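Side-chain contacts in proline dipeptidase (Streptococcus agalactiae, PDB 3OOO), which probably hydrolyses dipeptides that end in proline with the help of manganese, the chain described here being its N-terminal creatinase/prolidase domain without the metallopeptidase part: residues Met2-Leu5 / Asn6-Arg9; Phe22-Pro25 / Val26-Asn29; Cys36-Glu40 / Arg41-Leu45; Asp103-Val107 / Thr108-Gly112. All coordinates share one frame; numbering follows the deposited sequence.

All four contacts are local, and three of them lie at the beginning of a helix: contact 1 in the first turns of helix 3-14, contact 2 at helix 25-32 and contact 4 at helix 107-116. Contacts 2 and 4 share a chemistry, a side-chain oxygen capping the helix, but OD1 of Asp24 reaches the second residue on and OD1 of Asn106 the third. Contact 3 instead leads into strand 44-48 through a type II' beta turn, with Pro38 packed on Met43. Contact 1 is polar on its outer side, whereas Leu5 and Ile8 face inward and reach Leu45 of contact 3 and Phe22 of contact 2. Lys109 ties contact 4 to contact 3, and contact 4 also meets the second subunit.

Contact 1. Residues Met2-Leu5 / Asn6-Arg9; sequences MSKL and NRIR
Arg7 folds back over the first turn of its helix and holds Ser3 through both of that residue's oxygens. NH2 of Arg7 donates to OG of Ser3 at 2.8 Å, with the hydroxyl near the edge of the guanidinium but 24° out of its plane. The carbonyl O of Ser3 takes the backbone N of Arg7 at 3.0 Å and, weakly, its NE at 3.3 Å. A bend at chi3 (-82°) curls the arginine chain toward that carbonyl. At a slant to the guanidinium, CG of Lys4 lies 3.8 Å from NH2 of Arg7, while the ammonium group leaves for Tyr30, whose carbonyl it hydrogen-bonds and whose ring it meets in a cation-pi contact. Ser3 and Arg7 stand four residues apart, Lys4 and Arg7 three, in the opening turns of helix 3-14, near the start of the creatinase/prolidase N-terminal domain. One position earlier, O of Met2, a selenomethionine, receives N of Asn6 at 2.8 Å, and the two side chains cross at about a right angle, the terminal CE standing 3.7 Å from OD1 of Asn6. On the buried side, CD2 of Leu5 and CD1 of Ile8 are loosely apposed at 4.5 Å; both residues pack on Leu31 of helix 25-32 and on Val47 of strand 44-48.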
loop_
_atom_site.group_PDB
_atom_site.type_symbol
_atom_site.label_atom_id
_atom_site.label_comp_id
_atom_site.label_asym_id
_atom_site.label_seq_id
_atom_site.Cartn_x
_atom_site.Cartn_y
_atom_site.Cartn_z
HETATM N N MSE A 2 1.599 28.218 -3.918
HETATM C CA MSE A 2 2.687 27.331 -4.317
HETATM C C MSE A 2 3.715 27.215 -3.194
HETATM O O MSE A 2 4.729 26.535 -3.341
HETATM C CB MSE A 2 3.368 27.866 -5.580
HETATM C CG MSE A 2 2.635 27.554 -6.878
HETATM SE SE MSE A 2 2.737 25.668 -7.375
HETATM C CE MSE A 2 4.671 25.494 -7.607
ATOM N N SER A 3 3.438 27.880 -2.075
ATOM C CA SER A 3 4.345 27.946 -0.926
ATOM C C SER A 3 4.805 26.575 -0.424
ATOM O O SER A 3 6.005 26.338 -0.251
ATOM C CB SER A 3 3.677 28.729 0.214
ATOM O OG SER A 3 4.410 28.627 1.424
ATOM N N LYS A 4 3.845 25.684 -0.192
ATOM C CA LYS A 4 4.135 24.345 0.319
ATOM C C LYS A 4 4.942 23.539 -0.690
ATOM O O LYS A 4 5.932 22.899 -0.329
ATOM C CB LYS A 4 2.841 23.605 0.662
ATOM C CG LYS A 4 1.985 24.286 1.728
ATOM C CD LYS A 4 0.577 23.707 1.733
ATOM C CE LYS A 4 -0.319 24.423 2.728
ATOM N NZ LYS A 4 -1.739 23.997 2.573
ATOM N N LEU A 5 4.527 23.588 -1.953
ATOM C CA LEU A 5 5.217 22.836 -2.999
ATOM C C LEU A 5 6.629 23.368 -3.259
ATOM O O LEU A 5 7.551 22.585 -3.487
ATOM C CB LEU A 5 4.385 22.782 -4.288
ATOM C CG LEU A 5 3.203 21.799 -4.258
ATOM C CD1 LEU A 5 2.240 22.030 -5.427
ATOM C CD2 LEU A 5 3.696 20.349 -4.228
ATOM N N ASN A 6 6.797 24.691 -3.210
ATOM C CA ASN A 6 8.129 25.296 -3.322
ATOM C C ASN A 6 9.048 24.844 -2.189
ATOM O O ASN A 6 10.214 24.518 -2.416
ATOM C CB ASN A 6 8.048 26.830 -3.346
ATOM C CG ASN A 6 7.440 27.378 -4.635
ATOM O OD1 ASN A 6 7.544 26.775 -5.703
ATOM N ND2 ASN A 6 6.810 28.546 -4.532
ATOM N N ARG A 7 8.516 24.815 -0.968
ATOM C CA ARG A 7 9.278 24.324 0.177
ATOM C C ARG A 7 9.707 22.863 0.035
ATOM O O ARG A 7 10.846 22.517 0.353
ATOM C CB ARG A 7 8.499 24.523 1.473
ATOM C CG ARG A 7 8.712 25.882 2.096
ATOM C CD ARG A 7 7.871 26.035 3.340
ATOM N NE ARG A 7 6.500 26.423 3.019
ATOM C CZ ARG A 7 5.480 26.359 3.867
ATOM N NH1 ARG A 7 5.662 25.913 5.105
ATOM N NH2 ARG A 7 4.272 26.744 3.476
ATOM N N ILE A 8 8.800 22.015 -0.445
ATOM C CA ILE A 8 9.121 20.607 -0.689
ATOM C C ILE A 8 10.240 20.492 -1.721
ATOM O O ILE A 8 11.191 19.732 -1.533
ATOM C CB ILE A 8 7.870 19.795 -1.113
ATOM C CG1 ILE A 8 6.895 19.702 0.062
ATOM C CG2 ILE A 8 8.259 18.387 -1.603
ATOM C CD1 ILE A 8 5.530 19.190 -0.309
ATOM N N ARG A 9 10.134 21.278 -2.793
ATOM C CA ARG A 9 11.139 21.288 -3.850
ATOM C C ARG A 9 12.525 21.646 -3.307
ATOM O O ARG A 9 13.515 20.978 -3.617
ATOM C CB ARG A 9 10.726 22.254 -4.965
ATOM C CG ARG A 9 11.564 22.136 -6.221
ATOM C CD ARG A 9 11.091 23.091 -7.297
ATOM N NE ARG A 9 11.213 24.476 -6.860
ATOM C CZ ARG A 9 12.345 25.169 -6.895
ATOM N NH1 ARG A 9 13.458 24.607 -7.347
ATOM N NH2 ARG A 9 12.364 26.424 -6.472
#

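Contact 2. Residues Phe22-Pro25 / Val26-Asn29; sequences FSDP and VTVN
The backbone O of Asp24 receives N of Val28 at 2.8 Å, an almost straight bond (175° at the hydrogen) that closes the first turn of helix 25-32. The same residue caps the helix with its side chain: OD1 of Asp24 accepts from N of Val26 at 2.9 Å, approached on the anti side of the carboxylate and 29° out of its plane. With CG trans to the backbone N (chi1 -172°), the carboxylate swings forward beside Val26, and OD1 also lies 3.4 Å from CB of that valine. Across the turn, Thr27 crosses Asp24 at about a right angle, its OG1 resting 3.3 Å from CB of Asp24. That hydroxyl is hydrogen-bonded to Glu101, which also accepts the backbone N of Ser23 and of Asp24 and so braces the cap from a second shell. The methyl of Thr27 points to the other partner: CG2 comes within 3.6 Å of CD1 of Phe22, meeting the ring obliquely. CG2 of Val28 sits 4.1 Å from CB of Phe22, the last residue of strand 19-22. Here a strand passes through an N-cap into a helix, with Pro25 as the first helical residue. A carboxylate beside the positive end of the helix dipole is probably stabilised in its charged form, while apolar groups fasten the turn to the strand.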
loop_
_atom_site.group_PDB
_atom_site.type_symbol
_atom_site.label_atom_id
_atom_site.label_comp_id
_atom_site.label_asym_id
_atom_site.label_seq_id
_atom_site.Cartn_x
_atom_site.Cartn_y
_atom_site.Cartn_z
ATOM N N PHE A 22 3.651 12.156 -4.644
ATOM C CA PHE A 22 2.522 12.152 -3.710
ATOM C C PHE A 22 1.331 11.430 -4.309
ATOM O O PHE A 22 1.049 11.562 -5.505
ATOM C CB PHE A 22 2.159 13.581 -3.301
ATOM C CG PHE A 22 3.267 14.287 -2.579
ATOM C CD1 PHE A 22 3.440 14.101 -1.212
ATOM C CD2 PHE A 22 4.163 15.099 -3.269
ATOM C CE1 PHE A 22 4.474 14.729 -0.534
ATOM C CE2 PHE A 22 5.203 15.739 -2.599
ATOM C CZ PHE A 22 5.360 15.554 -1.229
ATOM N N SER A 23 0.650 10.644 -3.482
ATOM C CA SER A 23 -0.457 9.812 -3.958
ATOM C C SER A 23 -1.688 9.875 -3.056
ATOM O O SER A 23 -2.785 9.531 -3.484
ATOM C CB SER A 23 0.009 8.360 -4.097
ATOM O OG SER A 23 0.513 7.860 -2.870
ATOM N N ASP A 24 -1.500 10.286 -1.805
ATOM C CA ASP A 24 -2.602 10.343 -0.848
ATOM C C ASP A 24 -3.532 11.499 -1.236
ATOM O O ASP A 24 -3.088 12.644 -1.299
ATOM C CB ASP A 24 -2.026 10.529 0.567
ATOM C CG ASP A 24 -3.069 10.411 1.669
ATOM O OD1 ASP A 24 -4.236 10.798 1.475
ATOM O OD2 ASP A 24 -2.701 9.938 2.768
ATOM N N PRO A 25 -4.823 11.204 -1.511
ATOM C CA PRO A 25 -5.776 12.257 -1.880
ATOM C C PRO A 25 -5.804 13.416 -0.879
ATOM O O PRO A 25 -5.940 14.569 -1.273
ATOM C CB PRO A 25 -7.121 11.519 -1.891
ATOM C CG PRO A 25 -6.761 10.115 -2.239
ATOM C CD PRO A 25 -5.449 9.869 -1.537
ATOM N N VAL A 26 -5.647 13.104 0.403
ATOM C CA VAL A 26 -5.619 14.127 1.445
ATOM C C VAL A 26 -4.369 15.008 1.314
ATOM O O VAL A 26 -4.457 16.237 1.391
ATOM C CB VAL A 26 -5.721 13.489 2.853
ATOM C CG1 VAL A 26 -5.575 14.538 3.947
ATOM C CG2 VAL A 26 -7.045 12.748 3.001
ATOM N N THR A 27 -3.217 14.374 1.094
ATOM C CA THR A 27 -1.956 15.091 0.927
ATOM C C THR A 27 -1.984 15.966 -0.323
ATOM O O THR A 27 -1.613 17.139 -0.281
ATOM C CB THR A 27 -0.761 14.123 0.847
ATOM O OG1 THR A 27 -0.761 13.267 1.999
ATOM C CG2 THR A 27 0.554 14.898 0.792
ATOM N N VAL A 28 -2.424 15.392 -1.437
ATOM C CA VAL A 28 -2.497 16.137 -2.691
ATOM C C VAL A 28 -3.421 17.351 -2.554
ATOM O O VAL A 28 -3.094 18.447 -3.024
ATOM C CB VAL A 28 -2.905 15.223 -3.860
ATOM C CG1 VAL A 28 -3.164 16.038 -5.120
ATOM C CG2 VAL A 28 -1.797 14.193 -4.095
ATOM N N ASN A 29 -4.552 17.164 -1.878
ATOM C CA ASN A 29 -5.474 18.266 -1.623
ATOM C C ASN A 29 -4.855 19.342 -0.730
ATOM O O ASN A 29 -5.026 20.532 -0.985
ATOM C CB ASN A 29 -6.779 17.743 -1.020
ATOM C CG ASN A 29 -7.839 18.820 -0.899
ATOM O OD1 ASN A 29 -8.137 19.533 -1.858
ATOM N ND2 ASN A 29 -8.427 18.932 0.286
#

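Contact 3. Residues Cys36-Glu40 / Arg41-Leu45; sequences CDPHE and RQMFL
Cys36 lays its CB 3.9 Å from SE of Met43, a selenomethionine with two conformers, one of which makes this contact and those with Pro38, at the point where the chain begins to turn back toward strand 44-48. The reversal is a type II' beta turn from Pro38 to Arg41, preceded by an Asx turn in which OD1 of Asp37 accepts N of His39 at 3.0 Å, from above the carboxylate plane. That oxygen also lies over one face of the imidazole of His39, 3.5 Å above it and offset toward the rim. Pro38 supplies the main packing surface: its ring crosses the side chain of Met43 at about a right angle, CD lying 3.6 Å from CG of Met43, while CB of Pro38 touches O of Arg41. Its carbonyl closes the turn, taking N of Arg41 at 3.0 Å from above the carbonyl plane. Within the turn, the carbonyls of His39 and Arg41 both accept from NZ of Lys109, which anchors the loop to helix 107-116. The guanidinium of Arg41 leads away to a salt bridge with Asp78. After Glu40, Gln42 bends at chi2 (-49°), bringing its amide near the preceding backbone. One water joins the two, donating to O of Glu40 at 2.7 Å and accepting from NE2 of Gln42 at 3.0 Å.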
loop_
_atom_site.group_PDB
_atom_site.type_symbol
_atom_site.label_atom_id
_atom_site.label_comp_id
_atom_site.label_asym_id
_atom_site.label_seq_id
_atom_site.Cartn_x
_atom_site.Cartn_y
_atom_site.Cartn_z
ATOM N N CYS A 36 -9.035 14.365 -5.279
ATOM C CA CYS A 36 -9.519 13.224 -6.044
ATOM C C CYS A 36 -9.030 11.957 -5.364
ATOM O O CYS A 36 -7.839 11.824 -5.081
ATOM C CB CYS A 36 -8.995 13.267 -7.484
ATOM S SG CYS A 36 -9.453 11.828 -8.491
ATOM N N ASP A 37 -9.946 11.040 -5.072
ATOM C CA ASP A 37 -9.543 9.696 -4.686
ATOM C C ASP A 37 -9.818 8.760 -5.856
ATOM O O ASP A 37 -10.972 8.404 -6.109
ATOM C CB ASP A 37 -10.257 9.213 -3.418
ATOM C CG ASP A 37 -9.687 7.892 -2.894
ATOM O OD1 ASP A 37 -8.933 7.210 -3.628
ATOM O OD2 ASP A 37 -9.989 7.524 -1.737
ATOM N N PRO A 38 -8.758 8.353 -6.573
ATOM C CA PRO A 38 -8.949 7.558 -7.778
ATOM C C PRO A 38 -9.162 6.074 -7.487
ATOM O O PRO A 38 -9.409 5.301 -8.412
ATOM C CB PRO A 38 -7.616 7.742 -8.509
ATOM C CG PRO A 38 -6.638 7.814 -7.407
ATOM C CD PRO A 38 -7.324 8.633 -6.333
ATOM N N HIS A 39 -9.039 5.685 -6.216
ATOM C CA HIS A 39 -9.137 4.279 -5.813
ATOM C C HIS A 39 -8.160 3.392 -6.605
ATOM O O HIS A 39 -6.951 3.566 -6.454
ATOM C CB HIS A 39 -10.595 3.815 -5.844
ATOM C CG HIS A 39 -11.426 4.440 -4.772
ATOM N ND1 HIS A 39 -11.735 3.787 -3.597
ATOM C CD2 HIS A 39 -11.967 5.676 -4.671
ATOM C CE1 HIS A 39 -12.454 4.587 -2.831
ATOM N NE2 HIS A 39 -12.605 5.741 -3.455
ATOM N N GLU A 40 -8.657 2.483 -7.447
ATOM C CA GLU A 40 -7.790 1.577 -8.227
ATOM C C GLU A 40 -7.056 2.282 -9.365
ATOM O O GLU A 40 -5.977 1.843 -9.785
ATOM C CB GLU A 40 -8.582 0.384 -8.784
ATOM C CG GLU A 40 -7.723 -0.692 -9.466
ATOM C CD GLU A 40 -8.547 -1.796 -10.097
ATOM O OE1 GLU A 40 -9.489 -2.284 -9.441
ATOM O OE2 GLU A 40 -8.249 -2.188 -11.249
ATOM N N ARG A 41 -7.659 3.348 -9.880
ATOM C CA ARG A 41 -7.035 4.135 -10.939
ATOM C C ARG A 41 -5.893 4.965 -10.352
ATOM O O ARG A 41 -5.723 5.041 -9.131
ATOM C CB ARG A 41 -8.056 5.031 -11.641
ATOM C CG ARG A 41 -9.047 4.279 -12.523
ATOM C CD ARG A 41 -9.775 5.264 -13.421
ATOM N NE ARG A 41 -10.806 4.648 -14.257
ATOM C CZ ARG A 41 -12.077 4.497 -13.892
ATOM N NH1 ARG A 41 -12.489 4.889 -12.692
ATOM N NH2 ARG A 41 -12.935 3.938 -14.737
ATOM N N GLN A 42 -5.113 5.585 -11.231
ATOM C CA GLN A 42 -3.900 6.273 -10.806
ATOM C C GLN A 42 -4.026 7.789 -10.725
ATOM O O GLN A 42 -4.572 8.430 -11.626
ATOM C CB GLN A 42 -2.727 5.947 -11.745
ATOM C CG GLN A 42 -2.461 4.464 -12.007
ATOM C CD GLN A 42 -2.391 3.628 -10.741
ATOM O OE1 GLN A 42 -1.933 4.093 -9.692
ATOM N NE2 GLN A 42 -2.848 2.380 -10.837
HETATM N N MSE A 43 -3.510 8.316 -9.617
HETATM C CA MSE A 43 -3.360 9.719 -9.269
HETATM C C MSE A 43 -1.877 9.868 -8.746
HETATM O O MSE A 43 -1.640 9.235 -7.719
HETATM C CB MSE A 43 -4.382 10.011 -8.093
HETATM C CG MSE A 43 -5.515 11.155 -8.207
HETATM SE SE MSE A 43 -5.118 12.917 -7.342
HETATM C CE MSE A 43 -4.910 12.272 -5.506
ATOM N N PHE A 44 -0.990 10.673 -9.333
ATOM C CA PHE A 44 0.286 10.995 -8.702
ATOM C C PHE A 44 0.605 12.453 -8.933
ATOM O O PHE A 44 0.398 12.978 -10.035
ATOM C CB PHE A 44 1.434 10.164 -9.290
ATOM C CG PHE A 44 1.282 8.679 -9.101
ATOM C CD1 PHE A 44 1.422 8.097 -7.835
ATOM C CD2 PHE A 44 0.999 7.864 -10.188
ATOM C CE1 PHE A 44 1.277 6.720 -7.666
ATOM C CE2 PHE A 44 0.848 6.489 -10.029
ATOM C CZ PHE A 44 0.990 5.913 -8.765
ATOM N N LEU A 45 1.143 13.093 -7.902
ATOM C CA LEU A 45 1.711 14.425 -8.040
ATOM C C LEU A 45 3.222 14.293 -7.985
ATOM O O LEU A 45 3.779 13.893 -6.962
ATOM C CB LEU A 45 1.214 15.338 -6.919
ATOM C CG LEU A 45 1.760 16.769 -6.865
ATOM C CD1 LEU A 45 1.341 17.577 -8.088
ATOM C CD2 LEU A 45 1.294 17.459 -5.588
HETATM O O HOH W 1 -3.945 0.271 -9.004
#

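Contact 4. Residues Asp103-Val107 / Thr108-Gly112; sequences DNLNV and TKFQG
Leu105 spreads its two methyls over the first turn of helix 107-116. CD1 rests 3.7 Å from CB of Lys109, and CD2 meets Phe110 at CB, 3.9 Å away, and approaches its ring obliquely at CD1. The leucine and phenylalanine side chains cross at about a right angle, and the ring of Phe110 continues into an edge-to-face contact with Phe102. Beside this apolar patch, OD1 of Asn106 accepts from N of Lys109 at 2.8 Å, the donor lying nearly in line with the amide C=O (176°). For this, chi1 of 74° places CG between the backbone N and the carbonyl carbon, folding the amide back over the helix start. OD1 is further packed by the aliphatic part of Lys109, whose CG comes within 3.3 Å, while the ammonium group is held by the loop of residues 36-45. The other end of the amide, ND2, donates to the backbone O of Asp103 of the second subunit, so a single side chain caps the helix and reaches across the dimer. Next to it, OG1 of Thr108 is hydrogen-bonded to OD1 of Asp103 of the second subunit. Further round the turn, Val107 and Gln111 run side by side in the same direction, with CG1 of the valine 3.9 Å from NE2 of the glutamine, and O of Val107 takes N of Gln111 at 2.8 Å. A side-chain oxygen bonded to the backbone N three residues on is the classic asparagine N-cap, here built into a subunit interface of the creatinase/prolidase N-terminal domain.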
loop_
_atom_site.group_PDB
_atom_site.type_symbol
_atom_site.label_atom_id
_atom_site.label_comp_id
_atom_site.label_asym_id
_atom_site.label_seq_id
_atom_site.Cartn_x
_atom_site.Cartn_y
_atom_site.Cartn_z
ATOM N N ASP A 103 2.853 5.299 3.716
ATOM C CA ASP A 103 1.645 5.063 4.527
ATOM C C ASP A 103 0.347 5.029 3.715
ATOM O O ASP A 103 -0.706 4.628 4.234
ATOM C CB ASP A 103 1.506 6.116 5.637
ATOM C CG ASP A 103 2.557 5.980 6.726
ATOM O OD1 ASP A 103 3.183 4.904 6.856
ATOM O OD2 ASP A 103 2.748 6.966 7.474
ATOM N N ASN A 104 0.409 5.479 2.462
ATOM C CA ASN A 104 -0.772 5.543 1.591
ATOM C C ASN A 104 -0.638 4.643 0.377
ATOM O O ASN A 104 -1.581 3.946 -0.005
ATOM C CB ASN A 104 -1.024 6.981 1.121
ATOM C CG ASN A 104 -2.039 7.058 -0.020
ATOM O OD1 ASN A 104 -1.671 7.115 -1.198
ATOM N ND2 ASN A 104 -3.323 7.052 0.329
ATOM N N LEU A 105 0.541 4.681 -0.232
ATOM C CA LEU A 105 0.779 3.997 -1.487
ATOM C C LEU A 105 0.668 2.494 -1.298
ATOM O O LEU A 105 1.379 1.924 -0.469
ATOM C CB LEU A 105 2.171 4.363 -1.987
ATOM C CG LEU A 105 2.603 3.967 -3.394
ATOM C CD1 LEU A 105 1.838 4.755 -4.443
ATOM C CD2 LEU A 105 4.102 4.202 -3.534
ATOM N N ASN A 106 -0.214 1.848 -2.054
ATOM C CA ASN A 106 -0.310 0.393 -1.964
ATOM C C ASN A 106 0.801 -0.312 -2.752
ATOM O O ASN A 106 1.532 0.320 -3.524
ATOM C CB ASN A 106 -1.729 -0.131 -2.271
ATOM C CG ASN A 106 -2.089 -0.070 -3.742
ATOM O OD1 ASN A 106 -1.223 -0.043 -4.611
ATOM N ND2 ASN A 106 -3.385 -0.086 -4.026
ATOM N N VAL A 107 0.942 -1.616 -2.541
ATOM C CA VAL A 107 2.042 -2.347 -3.161
ATOM C C VAL A 107 1.908 -2.387 -4.684
ATOM O O VAL A 107 2.899 -2.267 -5.401
ATOM C CB VAL A 107 2.197 -3.761 -2.565
ATOM C CG1 VAL A 107 3.364 -4.502 -3.212
ATOM C CG2 VAL A 107 2.416 -3.661 -1.069
ATOM N N THR A 108 0.683 -2.547 -5.178
ATOM C CA THR A 108 0.454 -2.548 -6.617
ATOM C C THR A 108 0.984 -1.271 -7.257
ATOM O O THR A 108 1.694 -1.319 -8.260
ATOM C CB THR A 108 -1.029 -2.687 -6.932
ATOM O OG1 THR A 108 -1.483 -3.947 -6.425
ATOM C CG2 THR A 108 -1.265 -2.640 -8.439
ATOM N N LYS A 109 0.647 -0.137 -6.657
ATOM C CA LYS A 109 1.040 1.154 -7.209
ATOM C C LYS A 109 2.534 1.415 -7.034
ATOM O O LYS A 109 3.172 2.013 -7.897
ATOM C CB LYS A 109 0.191 2.272 -6.605
ATOM C CG LYS A 109 -1.273 2.178 -7.023
ATOM C CD LYS A 109 -2.129 3.193 -6.319
ATOM C CE LYS A 109 -3.555 3.095 -6.847
ATOM N NZ LYS A 109 -4.231 4.400 -6.810
ATOM N N PHE A 110 3.083 0.953 -5.915
ATOM C CA PHE A 110 4.516 1.031 -5.655
ATOM C C PHE A 110 5.283 0.264 -6.725
ATOM O O PHE A 110 6.248 0.771 -7.300
ATOM C CB PHE A 110 4.788 0.479 -4.251
ATOM C CG PHE A 110 6.237 0.464 -3.846
ATOM C CD1 PHE A 110 7.019 1.615 -3.909
ATOM C CD2 PHE A 110 6.802 -0.703 -3.347
ATOM C CE1 PHE A 110 8.358 1.589 -3.507
ATOM C CE2 PHE A 110 8.138 -0.737 -2.941
ATOM C CZ PHE A 110 8.913 0.412 -3.021
ATOM N N GLN A 111 4.835 -0.950 -7.019
ATOM C CA GLN A 111 5.503 -1.755 -8.030
ATOM C C GLN A 111 5.370 -1.130 -9.415
ATOM O O GLN A 111 6.318 -1.164 -10.203
ATOM C CB GLN A 111 5.048 -3.219 -7.966
ATOM C CG GLN A 111 5.485 -3.860 -6.648
ATOM C CD GLN A 111 5.329 -5.364 -6.596
ATOM O OE1 GLN A 111 4.561 -5.955 -7.349
ATOM N NE2 GLN A 111 6.060 -5.991 -5.679
ATOM N N GLY A 112 4.226 -0.504 -9.685
ATOM C CA GLY A 112 4.063 0.268 -10.917
ATOM C C GLY A 112 5.089 1.382 -11.038
ATOM O O GLY A 112 5.737 1.533 -12.073
#